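Long-range contacts in possible membrane-associated serine protease (Mycobacterium tuberculosis, PDB 3K6Y), which cleaves peptide bonds as the trypsin-like protease part of a longer membrane protein, probably helping the bacterium withstand oxidative and acid stress: residues V45-C54 / V76-A87; V96-I107 / Q220-G231. All coordinates share one frame; numbering follows the deposited sequence.

Contact 1: V45-C54 / V76-A87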
loop_
_atom_site.group_PDB
_atom_site.type_symbol
_atom_site.label_atom_id
_atom_site.label_comp_id
_atom_site.label_asym_id
_atom_site.label_seq_id
_atom_site.Cartn_x
_atom_site.Cartn_y
_atom_site.Cartn_z
ATOM N N VAL A 45 21.215 -10.739 -5.107
ATOM C CA VAL A 45 20.576 -11.611 -4.141
ATOM C C VAL A 45 19.195 -12.045 -4.616
ATOM O O VAL A 45 18.561 -11.361 -5.417
ATOM C CB VAL A 45 20.491 -10.927 -2.744
ATOM C CG1 VAL A 45 21.877 -10.621 -2.210
ATOM C CG2 VAL A 45 19.647 -9.631 -2.787
ATOM N N LYS A 46 18.729 -13.174 -4.095
ATOM C CA LYS A 46 17.385 -13.646 -4.408
ATOM C C LYS A 46 16.450 -13.142 -3.317
ATOM O O LYS A 46 16.816 -13.123 -2.145
ATOM C CB LYS A 46 17.398 -15.174 -4.472
ATOM C CG LYS A 46 16.033 -15.756 -4.854
ATOM C CD LYS A 46 15.934 -17.270 -4.725
ATOM C CE LYS A 46 14.482 -17.629 -4.494
ATOM N NZ LYS A 46 14.288 -19.070 -4.170
ATOM N N ILE A 47 15.254 -12.715 -3.724
ATOM C CA ILE A 47 14.256 -12.247 -2.762
ATOM C C ILE A 47 13.051 -13.176 -2.827
ATOM O O ILE A 47 12.566 -13.491 -3.889
ATOM C CB ILE A 47 13.856 -10.804 -3.055
ATOM C CG1 ILE A 47 15.167 -9.978 -3.074
ATOM C CG2 ILE A 47 12.896 -10.291 -1.980
ATOM C CD1 ILE A 47 15.079 -8.512 -3.174
ATOM N N ARG A 48 12.614 -13.631 -1.673
ATOM C CA ARG A 48 11.393 -14.438 -1.583
ATOM C C ARG A 48 10.461 -13.769 -0.593
ATOM O O ARG A 48 10.823 -13.544 0.564
ATOM C CB ARG A 48 11.723 -15.848 -1.097
ATOM C CG ARG A 48 10.559 -16.792 -1.074
ATOM C CD ARG A 48 11.088 -18.206 -0.821
ATOM N NE ARG A 48 10.006 -19.109 -0.435
ATOM C CZ ARG A 48 9.570 -20.119 -1.174
ATOM N NH1 ARG A 48 10.141 -20.390 -2.346
ATOM N NH2 ARG A 48 8.572 -20.866 -0.725
ATOM N N SER A 49 9.246 -13.482 -1.041
ATOM C CA SER A 49 8.272 -12.738 -0.231
ATOM C C SER A 49 7.004 -13.556 -0.090
ATOM O O SER A 49 6.378 -13.937 -1.091
ATOM C CB SER A 49 7.973 -11.390 -0.865
ATOM O OG SER A 49 9.195 -10.655 -1.067
ATOM N N LEU A 50 6.622 -13.848 1.143
ATOM C CA LEU A 50 5.370 -14.567 1.413
ATOM C C LEU A 50 4.263 -13.545 1.345
ATOM O O LEU A 50 4.317 -12.512 2.025
ATOM C CB LEU A 50 5.401 -15.209 2.800
ATOM C CG LEU A 50 6.610 -16.107 3.063
ATOM C CD1 LEU A 50 6.497 -16.708 4.444
ATOM C CD2 LEU A 50 6.750 -17.192 1.992
ATOM N N ALA A 51 3.250 -13.828 0.533
ATOM C CA ALA A 51 2.162 -12.885 0.328
ATOM C C ALA A 51 0.813 -13.601 0.453
ATOM O O ALA A 51 0.064 -13.721 -0.527
ATOM C CB ALA A 51 2.299 -12.179 -1.015
ATOM N N PRO A 52 0.491 -14.036 1.674
ATOM C CA PRO A 52 -0.816 -14.698 1.859
ATOM C C PRO A 52 -2.007 -13.808 1.471
ATOM O O PRO A 52 -3.027 -14.343 1.033
ATOM C CB PRO A 52 -0.825 -15.057 3.356
ATOM C CG PRO A 52 0.222 -14.162 4.000
ATOM C CD PRO A 52 1.277 -14.017 2.919
ATOM N N ARG A 53 -1.897 -12.482 1.577
ATOM C CA ARG A 53 -3.002 -11.626 1.173
ATOM C C ARG A 53 -3.279 -11.794 -0.321
ATOM O O ARG A 53 -4.403 -11.584 -0.793
ATOM C CB ARG A 53 -2.662 -10.169 1.465
ATOM C CG ARG A 53 -3.150 -9.610 2.768
ATOM C CD ARG A 53 -3.205 -8.080 2.687
ATOM N NE ARG A 53 -1.873 -7.469 2.710
ATOM C CZ ARG A 53 -1.495 -6.442 1.947
ATOM N NH1 ARG A 53 -0.278 -5.950 2.088
ATOM N NH2 ARG A 53 -2.309 -5.907 1.037
ATOM N N CYS A 54 -2.239 -12.171 -1.067
ATOM C CA CYS A 54 -2.306 -12.272 -2.505
ATOM C C CYS A 54 -2.402 -13.729 -2.943
ATOM O O CYS A 54 -2.411 -14.008 -4.134
ATOM C CB CYS A 54 -1.031 -11.659 -3.131
ATOM S SG CYS A 54 -0.548 -10.063 -2.445
ATOM N N VAL A 76 8.224 -6.628 -6.386
ATOM C CA VAL A 76 8.781 -7.884 -5.891
ATOM C C VAL A 76 8.319 -8.183 -4.458
ATOM O O VAL A 76 8.310 -9.343 -4.056
ATOM C CB VAL A 76 10.317 -7.861 -6.038
ATOM C CG1 VAL A 76 11.025 -8.976 -5.298
ATOM C CG2 VAL A 76 10.665 -7.906 -7.499
ATOM N N VAL A 77 7.908 -7.146 -3.712
ATOM C CA VAL A 77 7.459 -7.327 -2.340
ATOM C C VAL A 77 6.019 -6.862 -2.108
ATOM O O VAL A 77 5.514 -6.993 -0.993
ATOM C CB VAL A 77 8.425 -6.605 -1.318
ATOM C CG1 VAL A 77 9.833 -7.174 -1.424
ATOM C CG2 VAL A 77 8.436 -5.084 -1.518
ATOM N N ALA A 78 5.358 -6.357 -3.150
ATOM C CA ALA A 78 4.013 -5.785 -3.005
ATOM C C ALA A 78 3.027 -6.787 -2.431
ATOM O O ALA A 78 2.914 -7.898 -2.928
ATOM C CB ALA A 78 3.520 -5.303 -4.345
ATOM N N GLY A 79 2.322 -6.384 -1.378
ATOM C CA GLY A 79 1.304 -7.222 -0.769
ATOM C C GLY A 79 1.823 -8.266 0.188
ATOM O O GLY A 79 1.034 -8.979 0.784
ATOM N N SER A 80 3.144 -8.368 0.338
ATOM C CA SER A 80 3.724 -9.406 1.161
ATOM C C SER A 80 3.716 -9.053 2.631
ATOM O O SER A 80 3.585 -7.886 3.008
ATOM C CB SER A 80 5.169 -9.662 0.746
ATOM O OG SER A 80 6.036 -8.584 1.063
ATOM N N ASN A 81 3.928 -10.060 3.473
ATOM C CA ASN A 81 4.110 -9.798 4.900
ATOM C C ASN A 81 5.371 -10.413 5.487
ATOM O O ASN A 81 5.590 -10.317 6.693
ATOM C CB ASN A 81 2.876 -10.161 5.734
ATOM C CG ASN A 81 2.660 -11.637 5.830
ATOM O OD1 ASN A 81 3.349 -12.440 5.195
ATOM N ND2 ASN A 81 1.680 -12.023 6.652
ATOM N N ASN A 82 6.221 -10.984 4.633
ATOM C CA ASN A 82 7.493 -11.519 5.077
ATOM C C ASN A 82 8.434 -11.522 3.889
ATOM O O ASN A 82 8.052 -12.009 2.822
ATOM C CB ASN A 82 7.326 -12.944 5.630
ATOM C CG ASN A 82 8.606 -13.483 6.195
ATOM O OD1 ASN A 82 9.326 -14.215 5.516
ATOM N ND2 ASN A 82 8.930 -13.084 7.414
ATOM N N VAL A 83 9.648 -10.990 4.059
ATOM C CA VAL A 83 10.607 -10.909 2.958
ATOM C C VAL A 83 11.918 -11.513 3.430
ATOM O O VAL A 83 12.413 -11.150 4.494
ATOM C CB VAL A 83 10.820 -9.452 2.520
ATOM C CG1 VAL A 83 11.868 -9.355 1.399
ATOM C CG2 VAL A 83 9.512 -8.796 2.080
ATOM N N THR A 84 12.446 -12.456 2.658
ATOM C CA THR A 84 13.737 -13.069 2.955
ATOM C C THR A 84 14.681 -12.796 1.789
ATOM O O THR A 84 14.288 -12.876 0.623
ATOM C CB THR A 84 13.589 -14.589 3.155
ATOM O OG1 THR A 84 12.637 -14.816 4.207
ATOM C CG2 THR A 84 14.912 -15.228 3.564
ATOM N N VAL A 85 15.927 -12.469 2.123
ATOM C CA VAL A 85 16.975 -12.273 1.140
ATOM C C VAL A 85 17.933 -13.474 1.217
ATOM O O VAL A 85 18.332 -13.873 2.305
ATOM C CB VAL A 85 17.727 -10.951 1.461
ATOM C CG1 VAL A 85 19.058 -10.870 0.729
ATOM C CG2 VAL A 85 16.812 -9.754 1.151
ATOM N N TYR A 86 18.288 -14.030 0.063
ATOM C CA TYR A 86 19.236 -15.155 0.044
ATOM C C TYR A 86 20.523 -14.709 -0.604
ATOM O O TYR A 86 20.511 -14.193 -1.722
ATOM C CB TYR A 86 18.678 -16.339 -0.733
ATOM C CG TYR A 86 17.442 -16.889 -0.101
ATOM C CD1 TYR A 86 16.204 -16.306 -0.364
ATOM C CD2 TYR A 86 17.496 -17.974 0.770
ATOM C CE1 TYR A 86 15.049 -16.773 0.208
ATOM C CE2 TYR A 86 16.307 -18.465 1.353
ATOM C CZ TYR A 86 15.099 -17.838 1.063
ATOM O OH TYR A 86 13.908 -18.285 1.607
ATOM N N ALA A 87 21.628 -14.897 0.118
ATOM C CA ALA A 87 22.954 -14.618 -0.428
ATOM C C ALA A 87 23.838 -15.795 -0.065
ATOM O O ALA A 87 23.820 -16.244 1.075
ATOM C CB ALA A 87 23.518 -13.332 0.164
HETATM O O HOH W 1 10.115 -14.930 2.911
HETATM O O HOH W 2 10.715 -17.573 2.417
HETATM O O HOH W 3 10.017 -11.403 -3.296
HETATM O O HOH W 4 0.427 -10.923 2.543
HETATM O O HOH W 5 1.419 -6.751 4.318
#
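The carbonyl oxygen of R48 accepts twice: T84 N donates from 2.9 Å, tilted 19° out of the carbonyl plane, and a water that donates to R48 O also bonds N82 OD1 and T84 OG1. This pair belongs to the seam that closes the first six-stranded antiparallel barrel of the trypsin-like fold, where strand 44-51 meets 82-87, the axes of 45-51 and 82-87 approaching to 4.7 Å. K46–Y86 and R48–T84 are hydrogen-bonded pairs, I47–V85 and S49–V83 non-hydrogen-bonded ones; a classic beta bulge then sets both N81 and N82 opposite L50. On the buried face, I47 turns CG2 anti to its own backbone nitrogen, onto V83 CG1 at 3.7 Å, with L108 beside both. On the other face, Y86 presents the edge of its ring, with K46 O in its plane and R48 CB 3.7 Å from CE1. The guanidinium of R48 stands 87° to that ring and continues to a salt bridge with E59. Before the bulge, a type II turn from V77 to S80 is fastened by S80 OG, 2.7 Å from V77 O, which accepts the S80 amide as well. G79 in this turn lies with its CA over one face of the R53 guanidinium, whose NH1 bonds G233 O. Close by, C54 SG, disulfide-bonded to C235, sits 3.8 Å from the CA of G79.

Contact 2: V96-I107 / Q220-G231; sequences VVSYDPSVDVAI and QLAKIGATQPVG
V96 O accepts the V230 amide at 2.9 Å and 162°, pinning the segment that follows helix 214-218 to strand 90-100 of the first barrel in this trypsin-like fold. The packing is close around that bond. V230 CG2 lies between its own backbone N and carbonyl carbon, which brings it to 3.7 Å from Y99 CB, and V97 CB meets A226 CB at 3.9 Å. At the far end, Q220 folds at its second torsion (chi2 -61°): its CG rests 3.8 Å from V105 CG1, while its amide nitrogen swings over to D100 and V103. I107 CD1 touches Q220 O, yet its CG2 comes no nearer than 4.5 Å to I224 CG1, a much looser contact. Between these ends water takes over. K223 runs extended alongside S98 to a water that also accepts from Y99 N, and Q220 OE1 receives bonds from three waters, two of them shared with S98 OG. Both oxygens of the D100 carboxylate are gripped. OD1 accepts from S102 N, an Asx turn, and from V103 N, which completes an Asx motif; OD2 takes Q220 NE2 at 3.0 Å from 47° above the carboxylate plane, plus one of the waters. So many donors would favour a charged carboxylate, and since D100 O also accepts the D104 amide, D100 helps fix the turn carrying that predicted active-site aspartate.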
loop_
_atom_site.group_PDB
_atom_site.type_symbol
_atom_site.label_atom_id
_atom_site.label_comp_id
_atom_site.label_asym_id
_atom_site.label_seq_id
_atom_site.Cartn_x
_atom_site.Cartn_y
_atom_site.Cartn_z
ATOM N N VAL A 96 11.303 -4.078 5.004
ATOM C CA VAL A 96 11.073 -3.114 3.930
ATOM C C VAL A 96 11.079 -1.712 4.575
ATOM O O VAL A 96 10.165 -1.368 5.325
ATOM C CB VAL A 96 9.724 -3.368 3.229
ATOM C CG1 VAL A 96 9.544 -2.379 2.110
ATOM C CG2 VAL A 96 9.645 -4.807 2.697
ATOM N N VAL A 97 12.107 -0.911 4.297
ATOM C CA VAL A 97 12.228 0.400 4.922
ATOM C C VAL A 97 11.921 1.555 3.994
ATOM O O VAL A 97 11.737 2.686 4.452
ATOM C CB VAL A 97 13.616 0.606 5.610
ATOM C CG1 VAL A 97 13.808 -0.435 6.694
ATOM C CG2 VAL A 97 14.762 0.574 4.603
ATOM N N SER A 98 11.837 1.277 2.694
ATOM C CA SER A 98 11.371 2.264 1.721
ATOM C C SER A 98 10.622 1.489 0.653
ATOM O O SER A 98 11.038 0.408 0.251
ATOM C CB SER A 98 12.544 3.049 1.131
ATOM O OG SER A 98 12.122 3.969 0.153
ATOM N N TYR A 99 9.510 2.053 0.208
ATOM C CA TYR A 99 8.624 1.379 -0.721
ATOM C C TYR A 99 7.944 2.461 -1.544
ATOM O O TYR A 99 7.213 3.296 -0.996
ATOM C CB TYR A 99 7.611 0.515 0.043
ATOM C CG TYR A 99 6.643 -0.231 -0.847
ATOM C CD1 TYR A 99 6.941 -1.497 -1.349
ATOM C CD2 TYR A 99 5.414 0.331 -1.172
ATOM C CE1 TYR A 99 6.038 -2.170 -2.158
ATOM C CE2 TYR A 99 4.517 -0.335 -1.987
ATOM C CZ TYR A 99 4.841 -1.572 -2.478
ATOM O OH TYR A 99 3.947 -2.223 -3.285
ATOM N N ASP A 100 8.162 2.443 -2.857
ATOM C CA ASP A 100 7.633 3.476 -3.748
ATOM C C ASP A 100 7.017 2.776 -4.966
ATOM O O ASP A 100 7.714 2.307 -5.858
ATOM C CB ASP A 100 8.740 4.438 -4.181
ATOM C CG ASP A 100 8.226 5.592 -5.015
ATOM O OD1 ASP A 100 7.227 5.409 -5.742
ATOM O OD2 ASP A 100 8.857 6.677 -4.966
ATOM N N PRO A 101 5.684 2.675 -4.998
ATOM C CA PRO A 101 5.002 1.959 -6.066
ATOM C C PRO A 101 4.865 2.769 -7.344
ATOM O O PRO A 101 4.390 2.225 -8.347
ATOM C CB PRO A 101 3.630 1.695 -5.451
ATOM C CG PRO A 101 3.390 2.862 -4.575
ATOM C CD PRO A 101 4.749 3.179 -3.973
ATOM N N SER A 102 5.249 4.041 -7.306
ATOM C CA SER A 102 5.195 4.907 -8.487
ATOM C C SER A 102 6.463 4.708 -9.288
ATOM O O SER A 102 6.416 4.390 -10.480
ATOM C CB SER A 102 5.028 6.374 -8.092
ATOM O OG SER A 102 3.819 6.581 -7.369
ATOM N N VAL A 103 7.614 4.896 -8.647
ATOM C CA VAL A 103 8.880 4.633 -9.315
ATOM C C VAL A 103 9.060 3.103 -9.483
ATOM O O VAL A 103 9.656 2.659 -10.469
ATOM C CB VAL A 103 10.050 5.267 -8.529
ATOM C CG1 VAL A 103 11.381 4.925 -9.158
ATOM C CG2 VAL A 103 9.890 6.790 -8.442
ATOM N N ASP A 104 8.506 2.320 -8.538
ATOM C CA ASP A 104 8.597 0.848 -8.470
ATOM C C ASP A 104 9.937 0.401 -7.887
ATOM O O ASP A 104 10.657 -0.380 -8.514
ATOM C CB ASP A 104 8.273 0.141 -9.795
ATOM C CG ASP A 104 7.981 -1.341 -9.617
ATOM O OD1 ASP A 104 7.778 -2.026 -10.654
ATOM O OD2 ASP A 104 7.952 -1.844 -8.471
ATOM N N VAL A 105 10.259 0.907 -6.693
ATOM C CA VAL A 105 11.510 0.541 -6.023
ATOM C C VAL A 105 11.231 0.324 -4.552
ATOM O O VAL A 105 10.434 1.057 -3.963
ATOM C CB VAL A 105 12.576 1.649 -6.167
ATOM C CG1 VAL A 105 13.828 1.349 -5.313
ATOM C CG2 VAL A 105 12.972 1.806 -7.612
ATOM N N ALA A 106 11.877 -0.687 -3.980
ATOM C CA ALA A 106 11.884 -0.888 -2.537
ATOM C C ALA A 106 13.320 -0.997 -2.074
ATOM O O ALA A 106 14.190 -1.501 -2.807
ATOM C CB ALA A 106 11.090 -2.155 -2.138
ATOM N N ILE A 107 13.570 -0.536 -0.849
ATOM C CA ILE A 107 14.869 -0.753 -0.212
ATOM C C ILE A 107 14.627 -1.588 1.028
ATOM O O ILE A 107 13.701 -1.309 1.820
ATOM C CB ILE A 107 15.576 0.582 0.154
ATOM C CG1 ILE A 107 15.875 1.372 -1.133
ATOM C CG2 ILE A 107 16.873 0.309 0.944
ATOM C CD1 ILE A 107 16.471 2.777 -0.912
ATOM N N GLN A 220 15.406 7.463 -4.538
ATOM C CA GLN A 220 15.025 6.516 -3.472
ATOM C C GLN A 220 16.095 6.446 -2.395
ATOM O O GLN A 220 15.793 6.165 -1.231
ATOM C CB GLN A 220 14.777 5.117 -4.047
ATOM C CG GLN A 220 13.735 5.106 -5.170
ATOM C CD GLN A 220 12.400 5.588 -4.684
ATOM O OE1 GLN A 220 11.928 5.180 -3.618
ATOM N NE2 GLN A 220 11.763 6.444 -5.467
ATOM N N LEU A 221 17.338 6.729 -2.774
ATOM C CA LEU A 221 18.445 6.612 -1.832
ATOM C C LEU A 221 18.373 7.624 -0.708
ATOM O O LEU A 221 19.002 7.408 0.323
ATOM C CB LEU A 221 19.749 6.742 -2.574
ATOM C CG LEU A 221 19.930 5.720 -3.683
ATOM C CD1 LEU A 221 21.170 6.060 -4.516
ATOM C CD2 LEU A 221 19.992 4.296 -3.162
ATOM N N ALA A 222 17.611 8.711 -0.886
ATOM C CA ALA A 222 17.384 9.635 0.221
ATOM C C ALA A 222 16.769 9.014 1.451
ATOM O O ALA A 222 16.891 9.575 2.536
ATOM C CB ALA A 222 16.569 10.848 -0.217
ATOM N N LYS A 223 16.125 7.844 1.292
ATOM C CA LYS A 223 15.501 7.158 2.409
ATOM C C LYS A 223 16.314 5.965 2.844
ATOM O O LYS A 223 15.827 5.181 3.628
ATOM C CB LYS A 223 14.073 6.705 2.075
ATOM C CG LYS A 223 13.232 6.379 3.308
ATOM C CD LYS A 223 11.735 6.497 3.035
ATOM C CE LYS A 223 10.943 5.996 4.237
ATOM N NZ LYS A 223 9.465 6.185 4.028
ATOM N N ILE A 224 17.574 5.846 2.396
ATOM C CA ILE A 224 18.347 4.635 2.717
ATOM C C ILE A 224 18.628 4.508 4.219
ATOM O O ILE A 224 18.861 3.418 4.721
ATOM C CB ILE A 224 19.652 4.559 1.908
ATOM C CG1 ILE A 224 20.212 3.137 1.910
ATOM C CG2 ILE A 224 20.694 5.605 2.399
ATOM C CD1 ILE A 224 21.415 2.980 0.967
ATOM N N GLY A 225 18.574 5.614 4.950
ATOM C CA GLY A 225 18.830 5.593 6.374
ATOM C C GLY A 225 17.642 5.172 7.203
ATOM O O GLY A 225 17.748 5.093 8.417
ATOM N N ALA A 226 16.510 4.899 6.556
ATOM C CA ALA A 226 15.342 4.419 7.275
ATOM C C ALA A 226 15.585 3.056 7.916
ATOM O O ALA A 226 16.354 2.217 7.424
ATOM C CB ALA A 226 14.173 4.352 6.351
ATOM N N THR A 227 14.925 2.863 9.045
ATOM C CA THR A 227 15.061 1.648 9.806
ATOM C C THR A 227 13.726 0.976 10.136
ATOM O O THR A 227 13.686 -0.225 10.349
ATOM C CB THR A 227 15.796 1.909 11.140
ATOM O OG1 THR A 227 15.173 2.998 11.825
ATOM C CG2 THR A 227 17.274 2.249 10.907
ATOM N N GLN A 228 12.632 1.739 10.128
ATOM C CA GLN A 228 11.332 1.196 10.527
ATOM C C GLN A 228 10.598 0.594 9.343
ATOM O O GLN A 228 10.747 1.071 8.226
ATOM C CB GLN A 228 10.494 2.311 11.146
ATOM C CG GLN A 228 11.110 2.904 12.382
ATOM C CD GLN A 228 11.500 1.848 13.357
ATOM O OE1 GLN A 228 10.674 1.020 13.771
ATOM N NE2 GLN A 228 12.786 1.823 13.714
ATOM N N PRO A 229 9.786 -0.442 9.564
ATOM C CA PRO A 229 9.056 -0.998 8.417
ATOM C C PRO A 229 7.989 -0.058 7.877
ATOM O O PRO A 229 7.275 0.599 8.642
ATOM C CB PRO A 229 8.390 -2.255 8.982
ATOM C CG PRO A 229 8.314 -2.028 10.455
ATOM C CD PRO A 229 9.516 -1.167 10.822
ATOM N N VAL A 230 7.859 -0.035 6.558
ATOM C CA VAL A 230 6.786 0.715 5.912
ATOM C C VAL A 230 5.863 -0.383 5.317
ATOM O O VAL A 230 6.289 -1.531 5.146
ATOM C CB VAL A 230 7.353 1.717 4.860
ATOM C CG1 VAL A 230 8.294 2.713 5.541
ATOM C CG2 VAL A 230 8.063 1.007 3.698
ATOM N N GLY A 231 4.643 -0.070 4.979
ATOM C CA GLY A 231 3.853 -1.187 4.426
ATOM C C GLY A 231 4.299 -1.601 3.026
ATOM O O GLY A 231 5.096 -0.908 2.370
HETATM O O HOH W 6 11.036 3.538 7.123
HETATM O O HOH W 7 12.089 2.844 -2.334
HETATM O O HOH W 8 12.125 6.568 -0.831
HETATM O O HOH W 9 8.854 4.574 1.623
HETATM O O HOH W 10 10.492 7.077 -2.447
#

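Overall arrangement
The centres of contacts 1 and 2 lie about 15 Å apart, and both contacts reach the same barrel, where strands 82-87 and 90-100 are consecutive and adjacent. Side chains join the two directly: V83 CG2 is 4.0 Å from V96 CG2, and V77 CG2 is 3.8 Å from Y99 CE1, a tyrosine whose OH bonds Y161. Both reach the predicted catalytic triad. In contact 1 the side chain of V76 comes within about 4 Å of those of H75 and S183; contact 2 holds D104, whose OD1 is hydrogen-bonded to H75 ND1. Both also touch the second subunit: R53 of contact 1 forms a salt bridge with its D163, and V230 of contact 2 packs on its P229.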